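Local coordinates for protein CpuTA1 (Curtobacterium pusillum, PDB 5K3W) that binds pyridoxal-5'-phosphate as a member of the class IV aminotransferase family, at residues Ile59-Asp63 with Gly64-Ala68; Arg186-Arg190 with Arg191-Asp195; Val215-Gly219 with Val220-Pro224. All coordinates share one frame; numbering follows the deposited sequence.

Contact 1: Ile59-Asp63 with Gly64-Ala68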
loop_
_atom_site.group_PDB
_atom_site.type_symbol
_atom_site.label_atom_id
_atom_site.label_comp_id
_atom_site.label_asym_id
_atom_site.label_seq_id
_atom_site.Cartn_x
_atom_site.Cartn_y
_atom_site.Cartn_z
ATOM N N ILE A 59 0.271 -17.578 -6.951
ATOM C CA ILE A 59 0.230 -18.596 -7.996
ATOM C C ILE A 59 -0.361 -19.883 -7.439
ATOM O O ILE A 59 0.176 -20.455 -6.484
ATOM C CB ILE A 59 1.626 -18.864 -8.567
ATOM C CG1 ILE A 59 2.303 -17.542 -8.966
ATOM C CG2 ILE A 59 1.529 -19.852 -9.723
ATOM C CD1 ILE A 59 3.830 -17.656 -9.248
ATOM N N ALA A 60 -1.446 -20.358 -8.048
ATOM C CA ALA A 60 -2.005 -21.646 -7.657
ATOM C C ALA A 60 -1.055 -22.781 -8.037
ATOM O O ALA A 60 -0.438 -22.777 -9.111
ATOM C CB ALA A 60 -3.371 -21.860 -8.313
ATOM N N VAL A 61 -0.933 -23.761 -7.146
ATOM C CA VAL A 61 -0.111 -24.942 -7.387
ATOM C C VAL A 61 -1.036 -26.149 -7.281
ATOM O O VAL A 61 -1.421 -26.573 -6.181
ATOM C CB VAL A 61 1.078 -25.038 -6.422
ATOM C CG1 VAL A 61 1.991 -26.181 -6.835
ATOM C CG2 VAL A 61 1.875 -23.724 -6.416
ATOM N N ILE A 62 -1.411 -26.692 -8.434
ATOM C CA ILE A 62 -2.377 -27.775 -8.554
ATOM C C ILE A 62 -1.613 -29.031 -8.941
ATOM O O ILE A 62 -0.905 -29.048 -9.957
ATOM C CB ILE A 62 -3.471 -27.436 -9.580
ATOM C CG1 ILE A 62 -4.180 -26.134 -9.188
ATOM C CG2 ILE A 62 -4.510 -28.544 -9.664
ATOM C CD1 ILE A 62 -4.902 -26.227 -7.848
ATOM N N ASP A 63 -1.725 -30.067 -8.114
ATOM C CA ASP A 63 -1.060 -31.356 -8.347
ATOM C C ASP A 63 0.442 -31.186 -8.568
ATOM O O ASP A 63 1.028 -31.756 -9.491
ATOM C CB ASP A 63 -1.704 -32.094 -9.526
ATOM C CG ASP A 63 -1.282 -33.567 -9.605
ATOM O OD1 ASP A 63 -0.831 -34.125 -8.576
ATOM O OD2 ASP A 63 -1.411 -34.175 -10.692
ATOM N N GLY A 64 1.073 -30.394 -7.707
ATOM C CA GLY A 64 2.484 -30.106 -7.834
ATOM C C GLY A 64 2.877 -29.079 -8.887
ATOM O O GLY A 64 4.041 -28.664 -8.911
ATOM N N HIS A 65 1.970 -28.642 -9.762
ATOM C CA HIS A 65 2.416 -27.721 -10.806
ATOM C C HIS A 65 1.915 -26.311 -10.555
ATOM O O HIS A 65 0.705 -26.109 -10.418
ATOM C CB HIS A 65 1.938 -28.181 -12.187
ATOM C CG HIS A 65 2.357 -29.566 -12.533
ATOM N ND1 HIS A 65 3.670 -29.904 -12.768
ATOM C CD2 HIS A 65 1.638 -30.704 -12.680
ATOM C CE1 HIS A 65 3.744 -31.192 -13.051
ATOM N NE2 HIS A 65 2.526 -31.699 -13.006
ATOM N N PRO A 66 2.799 -25.319 -10.539
ATOM C CA PRO A 66 2.347 -23.920 -10.539
ATOM C C PRO A 66 1.646 -23.578 -11.848
ATOM O O PRO A 66 2.173 -23.817 -12.937
ATOM C CB PRO A 66 3.654 -23.128 -10.384
ATOM C CG PRO A 66 4.701 -24.135 -10.020
ATOM C CD PRO A 66 4.263 -25.426 -10.604
ATOM N N GLN A 67 0.461 -22.989 -11.746
ATOM C CA GLN A 67 -0.296 -22.653 -12.944
ATOM C C GLN A 67 0.171 -21.335 -13.553
ATOM O O GLN A 67 0.368 -20.339 -12.849
ATOM C CB GLN A 67 -1.785 -22.553 -12.631
ATOM C CG GLN A 67 -2.426 -23.831 -12.185
ATOM C CD GLN A 67 -3.928 -23.676 -12.057
ATOM O OE1 GLN A 67 -4.422 -22.650 -11.583
ATOM N NE2 GLN A 67 -4.664 -24.678 -12.505
ATOM N N ALA A 68 0.321 -21.329 -14.878
ATOM C CA ALA A 68 0.621 -20.108 -15.618
ATOM C C ALA A 68 1.902 -19.449 -15.107
ATOM O O ALA A 68 2.013 -18.218 -15.058
ATOM C CB ALA A 68 -0.560 -19.131 -15.557
HETATM O O HOH W 1 -2.138 -19.516 -10.975
HETATM O O HOH W 2 -0.153 -28.981 -5.497
#
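Ile62 and His65 pair through both backbone amides, closing a beta hairpin on a type I' turn: His65 N donates to Ile62 O at 2.9 Å and Ile62 N to His65 O at 3.0 Å. Asp63 and Gly64 fill the two turn positions, both with positive phi (54° and 78°). Farther along, Gln67 N reaches Ala60 O at 2.8 Å, nearly in line with the C=O bond. One water bridges Ala60 N and Gln67 O beyond this last direct bond; a second, beside the turn, gives a hydrogen to Val61 O and accepts one from Gly64 N.

On the side of Ile62 and His65, the extended chain of Gln67 runs obliquely across Ile62, its amide lying against Ile62 CG1 while OE1 meets Ala60 CB. That amide is fixed by outside bonds, NE2 to Leu300 O of helix 290-307 and OE1 to Gln274 NE2 at the start of strand 274-278. Val61 and Pro66 occupy the other face, against helix 90-108, as a non-hydrogen-bonded pair with CA atoms 4.1 Å apart. With Val61 CG1 anti to the backbone N (chi1 -173°), that methyl lies 3.7 Å from Gly64 C. At the end far from the turn, Ile59 CG2 lies 4.0 Å from Pro66 CB and 3.4 Å from Gln67 O.

Contact 2: Arg186-Arg190 with Arg191-Asp195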
loop_
_atom_site.group_PDB
_atom_site.type_symbol
_atom_site.label_atom_id
_atom_site.label_comp_id
_atom_site.label_asym_id
_atom_site.label_seq_id
_atom_site.Cartn_x
_atom_site.Cartn_y
_atom_site.Cartn_z
ATOM N N ARG A 186 -13.979 -5.219 3.360
ATOM C CA ARG A 186 -14.685 -4.969 4.609
ATOM C C ARG A 186 -15.955 -4.169 4.361
ATOM O O ARG A 186 -16.979 -4.402 5.010
ATOM C CB ARG A 186 -13.770 -4.254 5.613
ATOM C CG ARG A 186 -12.602 -5.106 6.126
ATOM C CD ARG A 186 -11.905 -4.442 7.317
ATOM N NE ARG A 186 -11.377 -3.109 7.010
ATOM C CZ ARG A 186 -10.197 -2.891 6.428
ATOM N NH1 ARG A 186 -9.788 -1.651 6.175
ATOM N NH2 ARG A 186 -9.431 -3.918 6.079
ATOM N N GLU A 187 -15.918 -3.241 3.406
ATOM C CA GLU A 187 -17.134 -2.521 3.043
ATOM C C GLU A 187 -18.179 -3.462 2.450
ATOM O O GLU A 187 -19.368 -3.371 2.782
ATOM C CB GLU A 187 -16.806 -1.401 2.065
ATOM C CG GLU A 187 -18.025 -0.749 1.473
ATOM C CD GLU A 187 -18.783 0.106 2.474
ATOM O OE1 GLU A 187 -18.236 0.401 3.558
ATOM O OE2 GLU A 187 -19.932 0.485 2.163
ATOM N N ALA A 188 -17.760 -4.370 1.563
ATOM C CA ALA A 188 -18.703 -5.330 0.998
ATOM C C ALA A 188 -19.322 -6.186 2.087
ATOM O O ALA A 188 -20.530 -6.441 2.074
ATOM C CB ALA A 188 -18.012 -6.215 -0.041
ATOM N N ALA A 189 -18.508 -6.629 3.049
ATOM C CA ALA A 189 -19.027 -7.445 4.139
ATOM C C ALA A 189 -20.064 -6.681 4.954
ATOM O O ALA A 189 -21.104 -7.235 5.327
ATOM C CB ALA A 189 -17.881 -7.923 5.030
ATOM N N ARG A 190 -19.807 -5.403 5.231
ATOM C CA ARG A 190 -20.821 -4.598 5.898
ATOM C C ARG A 190 -22.138 -4.643 5.142
ATOM O O ARG A 190 -23.209 -4.726 5.754
ATOM C CB ARG A 190 -20.361 -3.155 6.031
ATOM C CG ARG A 190 -19.439 -2.914 7.166
ATOM C CD ARG A 190 -18.950 -1.489 7.106
ATOM N NE ARG A 190 -17.583 -1.446 7.589
ATOM C CZ ARG A 190 -16.542 -1.034 6.880
ATOM N NH1 ARG A 190 -16.700 -0.582 5.641
ATOM N NH2 ARG A 190 -15.339 -1.048 7.437
ATOM N N ARG A 191 -22.087 -4.565 3.810
ATOM C CA ARG A 191 -23.297 -4.689 3.014
ATOM C C ARG A 191 -23.713 -6.142 2.783
ATOM O O ARG A 191 -24.479 -6.422 1.860
ATOM C CB ARG A 191 -23.118 -3.970 1.684
ATOM C CG ARG A 191 -22.576 -2.577 1.849
ATOM C CD ARG A 191 -22.392 -1.932 0.504
ATOM N NE ARG A 191 -21.726 -0.638 0.571
ATOM C CZ ARG A 191 -21.716 0.220 -0.446
ATOM N NH1 ARG A 191 -22.351 -0.099 -1.573
ATOM N NH2 ARG A 191 -21.085 1.386 -0.345
ATOM N N GLY A 192 -23.252 -7.079 3.603
ATOM C CA GLY A 192 -23.627 -8.467 3.388
ATOM C C GLY A 192 -23.204 -9.023 2.044
ATOM O O GLY A 192 -23.954 -9.789 1.431
ATOM N N ALA A 193 -22.016 -8.661 1.570
ATOM C CA ALA A 193 -21.501 -9.151 0.302
ATOM C C ALA A 193 -20.137 -9.790 0.506
ATOM O O ALA A 193 -19.466 -9.570 1.517
ATOM C CB ALA A 193 -21.398 -8.029 -0.733
ATOM N N ASP A 194 -19.736 -10.591 -0.474
ATOM C CA ASP A 194 -18.484 -11.327 -0.413
ATOM C C ASP A 194 -17.335 -10.600 -1.087
ATOM O O ASP A 194 -16.183 -10.782 -0.687
ATOM C CB ASP A 194 -18.654 -12.704 -1.064
ATOM C CG ASP A 194 -19.699 -13.559 -0.355
ATOM O OD1 ASP A 194 -19.393 -14.066 0.759
ATOM O OD2 ASP A 194 -20.815 -13.727 -0.916
ATOM N N ASP A 195 -17.612 -9.781 -2.095
ATOM C CA ASP A 195 -16.542 -9.190 -2.886
ATOM C C ASP A 195 -17.036 -7.901 -3.536
ATOM O O ASP A 195 -18.168 -7.456 -3.309
ATOM C CB ASP A 195 -16.029 -10.182 -3.933
ATOM C CG ASP A 195 -14.527 -10.119 -4.090
ATOM O OD1 ASP A 195 -13.983 -8.992 -4.020
ATOM O OD2 ASP A 195 -13.892 -11.189 -4.260
#
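Ala188 and Ala193 meet where helix 179-190 ends in a Schellman motif. Ala193 N donates to Ala188 O at 2.7 Å, Gly192 N to Ala189 O at 2.8 Å, and Gly192, with phi 60°, is the C-prime residue that reverses the chain. This is the close-packed part: Ala193 CB lies 3.9 Å from Ala188 CB, and the Ala188 methyl also touches Asp195 O at 3.5 Å. The returning backbone lies close against the last helical turn, with Ala188 CA and Ala193 CA 4.8 Å apart, consistent with the small side chains on both sides.

The looser, solvent-exposed side carries Arg190 and Arg191. Arg191 approaches Glu187 side-on and gives two hydrogens to the same oxygen: Glu187 OE2 takes Arg191 NE at 2.6 Å and NH2 at 2.9 Å. The oxygen lies at the guanidinium edge, near its plane, but is met on its anti side, and the carboxylate and guanidinium planes stand 83° apart. The Glu187 carboxylate thus serves two arginines, one oxygen to each: OE1 receives a weak bond from Arg190 NH1, completing a three-residue salt-bridge network. Arg190 has its stronger partner in Asp84 of the second subunit, whose Trp168 packs on Glu187 and Arg191.

The side chains of Ala188 and Ala193 pack on Val152 of strand 149-155, beside which strand 195-199 begins at Asp195, itself salt-bridged to Arg273.

Contact 3: Val215-Gly219 with Val220-Pro224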
loop_
_atom_site.group_PDB
_atom_site.type_symbol
_atom_site.label_atom_id
_atom_site.label_comp_id
_atom_site.label_asym_id
_atom_site.label_seq_id
_atom_site.Cartn_x
_atom_site.Cartn_y
_atom_site.Cartn_z
ATOM N N VAL A 215 -17.747 -10.951 -18.036
ATOM C CA VAL A 215 -19.117 -10.564 -18.352
ATOM C C VAL A 215 -19.613 -11.402 -19.522
ATOM O O VAL A 215 -18.982 -11.431 -20.587
ATOM C CB VAL A 215 -19.223 -9.065 -18.687
ATOM C CG1 VAL A 215 -20.619 -8.744 -19.164
ATOM C CG2 VAL A 215 -18.866 -8.218 -17.479
ATOM N N LEU A 216 -20.741 -12.079 -19.325
ATOM C CA LEU A 216 -21.450 -12.735 -20.415
ATOM C C LEU A 216 -22.675 -11.907 -20.790
ATOM O O LEU A 216 -23.529 -11.633 -19.933
ATOM C CB LEU A 216 -21.862 -14.149 -20.031
ATOM C CG LEU A 216 -22.865 -14.754 -21.020
ATOM C CD1 LEU A 216 -22.273 -14.808 -22.424
ATOM C CD2 LEU A 216 -23.327 -16.138 -20.554
ATOM N N ALA A 217 -22.754 -11.502 -22.062
ATOM C CA ALA A 217 -23.933 -10.798 -22.574
ATOM C C ALA A 217 -24.061 -11.036 -24.073
ATOM O O ALA A 217 -23.121 -10.769 -24.833
ATOM C CB ALA A 217 -23.873 -9.299 -22.274
ATOM N N ASP A 218 -25.229 -11.533 -24.493
ATOM C CA ASP A 218 -25.539 -11.733 -25.909
ATOM C C ASP A 218 -24.569 -12.728 -26.532
ATOM O O ASP A 218 -24.008 -12.494 -27.602
ATOM C CB ASP A 218 -25.521 -10.409 -26.680
ATOM C CG ASP A 218 -26.471 -9.370 -26.097
ATOM O OD1 ASP A 218 -27.608 -9.736 -25.711
ATOM O OD2 ASP A 218 -26.074 -8.182 -26.024
ATOM N N GLY A 219 -24.362 -13.842 -25.842
ATOM C CA GLY A 219 -23.466 -14.858 -26.342
ATOM C C GLY A 219 -22.010 -14.445 -26.434
ATOM O O GLY A 219 -21.187 -15.228 -26.915
ATOM N N VAL A 220 -21.659 -13.243 -25.978
ATOM C CA VAL A 220 -20.280 -12.764 -26.021
ATOM C C VAL A 220 -19.717 -12.695 -24.606
ATOM O O VAL A 220 -20.400 -12.269 -23.665
ATOM C CB VAL A 220 -20.176 -11.396 -26.714
ATOM C CG1 VAL A 220 -18.738 -10.947 -26.752
ATOM C CG2 VAL A 220 -20.728 -11.482 -28.112
ATOM N N VAL A 221 -18.471 -13.133 -24.454
ATOM C CA VAL A 221 -17.782 -13.122 -23.172
ATOM C C VAL A 221 -16.771 -11.995 -23.222
ATOM O O VAL A 221 -15.881 -11.996 -24.081
ATOM C CB VAL A 221 -17.118 -14.472 -22.873
ATOM C CG1 VAL A 221 -16.220 -14.386 -21.650
ATOM C CG2 VAL A 221 -18.189 -15.546 -22.680
ATOM N N ARG A 222 -16.926 -11.020 -22.321
ATOM C CA ARG A 222 -16.136 -9.794 -22.299
ATOM C C ARG A 222 -15.449 -9.616 -20.952
ATOM O O ARG A 222 -15.854 -10.194 -19.938
ATOM C CB ARG A 222 -17.002 -8.557 -22.559
ATOM C CG ARG A 222 -17.940 -8.644 -23.726
ATOM C CD ARG A 222 -18.738 -7.365 -23.789
ATOM N NE ARG A 222 -19.015 -6.952 -25.157
ATOM C CZ ARG A 222 -20.191 -7.101 -25.751
ATOM N NH1 ARG A 222 -21.209 -7.652 -25.095
ATOM N NH2 ARG A 222 -20.347 -6.691 -27.004
ATOM N N THR A 223 -14.422 -8.764 -20.947
ATOM C CA THR A 223 -13.655 -8.424 -19.760
ATOM C C THR A 223 -13.155 -7.001 -19.963
ATOM O O THR A 223 -12.846 -6.630 -21.102
ATOM C CB THR A 223 -12.466 -9.379 -19.523
ATOM O OG1 THR A 223 -12.106 -9.371 -18.135
ATOM C CG2 THR A 223 -11.232 -8.950 -20.334
ATOM N N PRO A 224 -13.074 -6.185 -18.911
ATOM C CA PRO A 224 -12.527 -4.832 -19.079
ATOM C C PRO A 224 -11.121 -4.884 -19.659
ATOM O O PRO A 224 -10.263 -5.627 -19.177
ATOM C CB PRO A 224 -12.527 -4.261 -17.650
ATOM C CG PRO A 224 -13.564 -5.052 -16.901
ATOM C CD PRO A 224 -13.521 -6.444 -17.529
#
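Val215 and Arg222 exchange two backbone hydrogen bonds away from the turn of an antiparallel beta hairpin. Arg222 N donates to Val215 O at 2.7 Å, in the carbonyl plane and nearly straight (172° at the hydrogen), while Val215 N returns a bond to Arg222 O at 2.8 Å. Nearer the turn, Ala217 N meets Val220 O at 2.9 Å. The closing bond, Val220 N to Ala217 O at 3.1 Å, is different: at this pair, which flanks the turn, the donor sits 60° above the carbonyl plane. Between these pairs, CA-H...O contacts run from Val221 CA to Val215 O and from Leu216 CA to Val220 O.

The apolar contacts lie on the face carrying Leu216 and Val221, a non-hydrogen-bonded pair. Leu216 CD1 reaches across to Val221 CG2 at 4.2 Å and also comes within 3.4 Å of Val220 O. Val221 continues into Phe240 and Phe243 of helix 234-245, and Leu216 touches Trp267.

On the face shared with Val215, Ala217 and Val220, the one charged group is the Arg222 guanidinium. The Arg222 chain runs toward the turn and bends at chi3 (144°), and Val220 CG1 stands over the centre of one guanidinium face, 4.2 Å above the plane. The ion pairs of Arg222 with Glu251 and Glu259 are long and weak.

Asp218 and Gly219, both at positive phi, form the corners of a type I' turn, the connection characteristic of a tight two-residue beta hairpin; here it links neighbouring strands 212-217 and 220-224 of a mixed sheet.

The three contacts follow one another along the chain without interleaving, and none touches another. Between centres, contact 1 is about 29 Å from contact 2 and about 27 Å from contact 3, while contacts 2 and 3 are about 25 Å apart. Contacts 1 and 3, both hairpins with type I' turns, lie in different sheets, contact 1 with strand 114-121 and contact 3 with strands 250-253 and 265-270. Contact 2 leads from helix 179-190 into strand 195-199, at the edge of a third sheet, and alone meets the second subunit. The side chains of Ile59 and Asp195 lie about 8 and 9 Å from pyridoxal-5'-phosphate, so contacts 1 and 2 come nearer the cofactor than contact 3, where Val215 is about 14 Å away.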